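Local atomic coordinates of MdbA protein (Corynebacterium matruchotii ATCC 14266, PDB entry 6BO0), a protein that probably catalyses disulfide-bond formation in exported proteins, as a thioredoxin-fold thiol-disulfide oxidoreductase of the DsbA family. Residues E11-T16 and M117-N122; S179-V182 and K187-K190. All coordinates share one frame; numbering follows the deposited sequence.

Contact 1: E11-T16 and M117-N122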
loop_
_atom_site.group_PDB
_atom_site.type_symbol
_atom_site.label_atom_id
_atom_site.label_comp_id
_atom_site.label_asym_id
_atom_site.label_seq_id
_atom_site.Cartn_x
_atom_site.Cartn_y
_atom_site.Cartn_z
ATOM N N GLU A 11 -18.528 5.503 -1.722
ATOM C CA GLU A 11 -18.579 6.819 -2.370
ATOM C C GLU A 11 -17.270 7.565 -2.188
ATOM O O GLU A 11 -16.834 8.292 -3.065
ATOM C CB GLU A 11 -19.719 7.681 -1.798
ATOM C CG GLU A 11 -21.121 7.101 -1.931
ATOM C CD GLU A 11 -22.211 7.901 -1.182
ATOM O OE1 GLU A 11 -21.899 8.864 -0.429
ATOM O OE2 GLU A 11 -23.411 7.572 -1.343
ATOM N N THR A 12 -16.663 7.397 -1.026
ATOM C CA THR A 12 -15.494 8.162 -0.640
ATOM C C THR A 12 -14.218 7.692 -1.343
ATOM O O THR A 12 -13.411 8.523 -1.769
ATOM C CB THR A 12 -15.341 8.122 0.900
ATOM O OG1 THR A 12 -16.564 8.580 1.498
ATOM C CG2 THR A 12 -14.228 9.012 1.379
ATOM N N TYR A 13 -14.052 6.371 -1.446
ATOM C CA TYR A 13 -12.854 5.753 -1.967
ATOM C C TYR A 13 -13.193 5.033 -3.261
ATOM O O TYR A 13 -13.316 3.815 -3.302
ATOM C CB TYR A 13 -12.264 4.820 -0.900
ATOM C CG TYR A 13 -11.995 5.563 0.396
ATOM C CD1 TYR A 13 -10.984 6.504 0.482
ATOM C CD2 TYR A 13 -12.766 5.331 1.522
ATOM C CE1 TYR A 13 -10.762 7.221 1.648
ATOM C CE2 TYR A 13 -12.539 6.024 2.692
ATOM C CZ TYR A 13 -11.534 6.969 2.752
ATOM O OH TYR A 13 -11.323 7.663 3.923
ATOM N N ASN A 14 -13.346 5.830 -4.319
ATOM C CA ASN A 14 -13.889 5.335 -5.566
ATOM C C ASN A 14 -13.218 5.917 -6.782
ATOM O O ASN A 14 -13.859 6.200 -7.790
ATOM C CB ASN A 14 -15.393 5.598 -5.631
ATOM C CG ASN A 14 -16.076 4.767 -6.688
ATOM O OD1 ASN A 14 -15.808 3.566 -6.846
ATOM N ND2 ASN A 14 -16.963 5.402 -7.426
ATOM N N GLU A 15 -11.914 6.073 -6.690
ATOM C CA GLU A 15 -11.140 6.520 -7.826
ATOM C C GLU A 15 -11.001 5.450 -8.878
ATOM O O GLU A 15 -11.061 4.255 -8.573
ATOM C CB GLU A 15 -9.760 6.886 -7.373
ATOM C CG GLU A 15 -9.727 8.104 -6.498
ATOM C CD GLU A 15 -8.300 8.471 -6.223
ATOM O OE1 GLU A 15 -7.682 9.043 -7.141
ATOM O OE2 GLU A 15 -7.796 8.113 -5.130
ATOM N N THR A 16 -10.855 5.893 -10.125
ATOM C CA THR A 16 -10.549 5.004 -11.218
ATOM C C THR A 16 -9.066 4.951 -11.400
ATOM O O THR A 16 -8.358 5.917 -11.060
ATOM C CB THR A 16 -11.126 5.529 -12.516
ATOM O OG1 THR A 16 -10.656 6.874 -12.709
ATOM C CG2 THR A 16 -12.646 5.479 -12.455
ATOM N N MET A 117 -4.947 4.341 4.787
ATOM C CA MET A 117 -4.126 5.471 5.205
ATOM C C MET A 117 -4.989 6.622 5.707
ATOM O O MET A 117 -4.648 7.262 6.709
ATOM C CB MET A 117 -3.222 5.919 4.051
ATOM C CG MET A 117 -2.116 4.936 3.742
ATOM S SD MET A 117 -1.014 4.681 5.164
ATOM C CE MET A 117 0.353 3.809 4.365
ATOM N N THR A 118 -6.102 6.896 5.036
ATOM C CA THR A 118 -6.932 8.043 5.420
ATOM C C THR A 118 -7.672 7.798 6.732
ATOM O O THR A 118 -7.786 8.680 7.588
ATOM C CB THR A 118 -7.906 8.378 4.289
ATOM O OG1 THR A 118 -7.176 8.634 3.078
ATOM C CG2 THR A 118 -8.758 9.577 4.636
ATOM N N GLU A 119 -8.164 6.582 6.894
ATOM C CA GLU A 119 -8.923 6.222 8.093
ATOM C C GLU A 119 -8.074 5.731 9.252
ATOM O O GLU A 119 -8.615 5.378 10.292
ATOM C CB GLU A 119 -9.978 5.155 7.765
ATOM C CG GLU A 119 -10.958 5.562 6.671
ATOM C CD GLU A 119 -11.948 6.623 7.082
ATOM O OE1 GLU A 119 -12.184 6.817 8.289
ATOM O OE2 GLU A 119 -12.478 7.270 6.165
ATOM N N GLN A 120 -6.748 5.740 9.058
ATOM C CA GLN A 120 -5.797 5.151 9.999
ATOM C C GLN A 120 -6.135 5.364 11.479
ATOM O O GLN A 120 -6.212 4.402 12.230
ATOM C CB GLN A 120 -4.421 5.719 9.698
ATOM C CG GLN A 120 -3.303 5.197 10.567
ATOM C CD GLN A 120 -2.019 5.866 10.189
ATOM O OE1 GLN A 120 -1.718 6.967 10.664
ATOM N NE2 GLN A 120 -1.283 5.255 9.300
ATOM N N GLN A 121 -6.291 6.610 11.923
ATOM C CA GLN A 121 -6.468 6.830 13.347
ATOM C C GLN A 121 -7.792 6.329 13.866
ATOM O O GLN A 121 -7.865 5.965 15.033
ATOM C CB GLN A 121 -6.296 8.294 13.683
ATOM C CG GLN A 121 -4.840 8.693 13.568
ATOM C CD GLN A 121 -4.477 9.940 14.317
ATOM O OE1 GLN A 121 -5.211 10.421 15.192
ATOM N NE2 GLN A 121 -3.304 10.446 14.031
ATOM N N ASN A 122 -8.827 6.342 13.013
ATOM C CA ASN A 122 -10.159 5.830 13.355
ATOM C C ASN A 122 -10.222 4.303 13.441
ATOM O O ASN A 122 -11.030 3.739 14.174
ATOM C CB ASN A 122 -11.225 6.276 12.307
ATOM C CG ASN A 122 -11.249 7.769 12.054
ATOM O OD1 ASN A 122 -11.132 8.580 12.975
ATOM N ND2 ASN A 122 -11.437 8.141 10.789
#
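T118, the last residue of helix 106-118, and the E119 that follows it receive the phenol of Y13, the first residue to leave helical conformation after helix 9-12. T118 comes first: its methyl CG2 lies 3.3 Å from Y13 OH, and its CB approaches the ring obliquely. Its own hydroxyl turns back to the carbonyl of T114 in the same helix, which suits a threonine here, since the polar branch is used at home and the methyl is left to touch the tyrosine. E119 follows and supplies the acceptor. Its chain bends about its CB-CG bond (chi2 -71°), bringing OE2 to the ring edge, where Y13 OH donates a hydrogen bond of 2.6 Å. The carboxylate stands almost perpendicular to the ring, 89° between planes. Three residues on, N122 ND2 gives a second hydrogen bond to OE1 (2.9 Å). Both donors reach the anti sides of their oxygens from well out of the carboxylate plane. The ring itself packs edge-to-face with F9 and touches helix 106-118 at T114 and M115. A buried tyrosine thus has its hydroxyl satisfied, and with each carboxylate oxygen taking one donor, E119 is held in its rotation; both bonds would probably favour its ionised form.

Contact 2: S179-V182 and K187-K190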
loop_
_atom_site.group_PDB
_atom_site.type_symbol
_atom_site.label_atom_id
_atom_site.label_comp_id
_atom_site.label_asym_id
_atom_site.label_seq_id
_atom_site.Cartn_x
_atom_site.Cartn_y
_atom_site.Cartn_z
ATOM N N SER A 179 10.041 4.494 8.586
ATOM C CA SER A 179 9.177 4.780 7.480
ATOM C C SER A 179 8.535 6.130 7.729
ATOM O O SER A 179 8.485 6.579 8.868
ATOM C CB SER A 179 8.066 3.704 7.339
ATOM O OG SER A 179 7.367 3.468 8.541
ATOM N N PRO A 180 8.037 6.783 6.661
ATOM C CA PRO A 180 8.150 6.421 5.255
ATOM C C PRO A 180 9.536 6.683 4.697
ATOM O O PRO A 180 10.244 7.572 5.173
ATOM C CB PRO A 180 7.112 7.322 4.557
ATOM C CG PRO A 180 7.071 8.535 5.432
ATOM C CD PRO A 180 7.317 8.050 6.841
ATOM N N ARG A 181 9.897 5.953 3.641
ATOM C CA ARG A 181 11.142 6.212 2.905
ATOM C C ARG A 181 10.857 6.062 1.434
ATOM O O ARG A 181 10.113 5.159 1.055
ATOM C CB ARG A 181 12.250 5.215 3.309
ATOM C CG ARG A 181 12.430 5.066 4.797
ATOM C CD ARG A 181 13.140 6.225 5.441
ATOM N NE ARG A 181 14.565 6.135 5.165
ATOM C CZ ARG A 181 15.428 5.320 5.758
ATOM N NH1 ARG A 181 15.072 4.570 6.799
ATOM N NH2 ARG A 181 16.682 5.295 5.339
ATOM N N VAL A 182 11.435 6.931 0.615
ATOM C CA VAL A 182 11.258 6.899 -0.823
ATOM C C VAL A 182 12.602 6.896 -1.502
ATOM O O VAL A 182 13.489 7.686 -1.143
ATOM C CB VAL A 182 10.428 8.107 -1.312
ATOM C CG1 VAL A 182 10.259 8.103 -2.823
ATOM C CG2 VAL A 182 9.090 8.127 -0.601
ATOM N N LYS A 187 18.133 5.822 -5.233
ATOM C CA LYS A 187 18.671 6.938 -4.464
ATOM C C LYS A 187 17.577 7.432 -3.512
ATOM O O LYS A 187 16.473 7.752 -3.956
ATOM C CB LYS A 187 19.106 8.048 -5.421
ATOM C CG LYS A 187 20.306 7.693 -6.290
ATOM C CD LYS A 187 20.800 8.918 -7.043
ATOM C CE LYS A 187 21.919 8.588 -8.011
ATOM N NZ LYS A 187 22.236 9.757 -8.881
ATOM N N GLU A 188 17.904 7.540 -2.225
ATOM C CA GLU A 188 16.930 7.992 -1.255
ATOM C C GLU A 188 16.614 9.455 -1.433
ATOM O O GLU A 188 17.524 10.286 -1.609
ATOM C CB GLU A 188 17.353 7.738 0.195
ATOM C CG GLU A 188 16.172 8.031 1.128
ATOM C CD GLU A 188 16.308 7.615 2.575
ATOM O OE1 GLU A 188 17.289 6.956 2.958
ATOM O OE2 GLU A 188 15.361 7.958 3.325
ATOM N N ILE A 189 15.336 9.795 -1.372
ATOM C CA ILE A 189 14.875 11.174 -1.483
ATOM C C ILE A 189 14.810 11.806 -0.100
ATOM O O ILE A 189 14.266 11.232 0.822
ATOM C CB ILE A 189 13.496 11.210 -2.174
ATOM C CG1 ILE A 189 13.571 10.526 -3.546
ATOM C CG2 ILE A 189 12.991 12.641 -2.316
ATOM C CD1 ILE A 189 14.693 11.031 -4.442
ATOM N N LYS A 190 15.356 13.005 0.017
ATOM C CA LYS A 190 15.440 13.716 1.299
ATOM C C LYS A 190 14.108 14.273 1.788
ATOM O O LYS A 190 13.802 14.211 2.978
ATOM C CB LYS A 190 16.451 14.869 1.178
ATOM C CG LYS A 190 17.868 14.405 0.885
ATOM C CD LYS A 190 18.884 15.533 1.036
ATOM C CE LYS A 190 20.268 15.113 0.552
ATOM N NZ LYS A 190 20.713 13.811 1.133
HETATM O O HOH W 1 13.011 8.940 2.126
#
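R181 and E188 face each other across a beta hairpin, formed by strands 181-184 and 187-188 at one margin of the mixed sheet of the thioredoxin fold. Both side chains leave their strands on the same side. The guanidinium presents its NE/NH2 edge side-on, and the carboxylate is turned 29° against it, so the nitrogens come to its oxygens from somewhat out of its plane. NE of R181 donates to E188 OE2 over 2.7 Å, while NH2 reaches E188 OE1 over 3.0 Å; both bonds are nearly straight, at 171°. Each carboxylate oxygen is approached on its syn side, and both lie close to the guanidinium plane. The glutamate arrives extended, CG anti to the backbone N (chi1 -171°), whereas the arginine folds at chi2 and chi3 to present its NE edge. Arginine suits this place because its remaining N-H groups serve other partners: NH2 also pairs with D174, and NH1 bonds to Q176 O and S178 OG, tying the loop before the strand to the hairpin.

The aliphatic pair V182 and I189 meets more loosely, CG1 to CG1 at 4.2 Å. V182 also touches V41 of strand 39-45 and W195, and I189 touches I184, so branched apolar residues fit both positions. Across the hairpin, I189 N donates to V182 O at 2.8 Å, and the CA of E188 makes a CA-H...O contact with the same carbonyl oxygen. One water extends the pairing beyond this bond: it accepts from V182 N at 3.0 Å and lies within hydrogen-bonding distance of both E188 OE2, at 2.8 Å, and I189 O, at 2.9 Å.

In the fold
Contacts 1 and 2 follow one another along the chain, with centres 24 Å apart and nearest atoms about 8 Å apart, so they do not touch. Contact 1 ties the turn after helix 9-12 to the end of helix 106-118, whereas contact 2 lies in the hairpin whose strand 187-188 is outermost in the sheet. The CxxC motif, probably the redox centre as in relatives, runs from position 49, found as S-hydroxycysteine, to C52; other residues of a segment from each contact approach it. Q120 NE2 bonds to the oxidised residue and to F47 O, while M117 touches C52. S179 and P180 also touch C52; the peptide bond before P180 is cis, matching the cis-proline loop of thioredoxin-fold oxidoreductases.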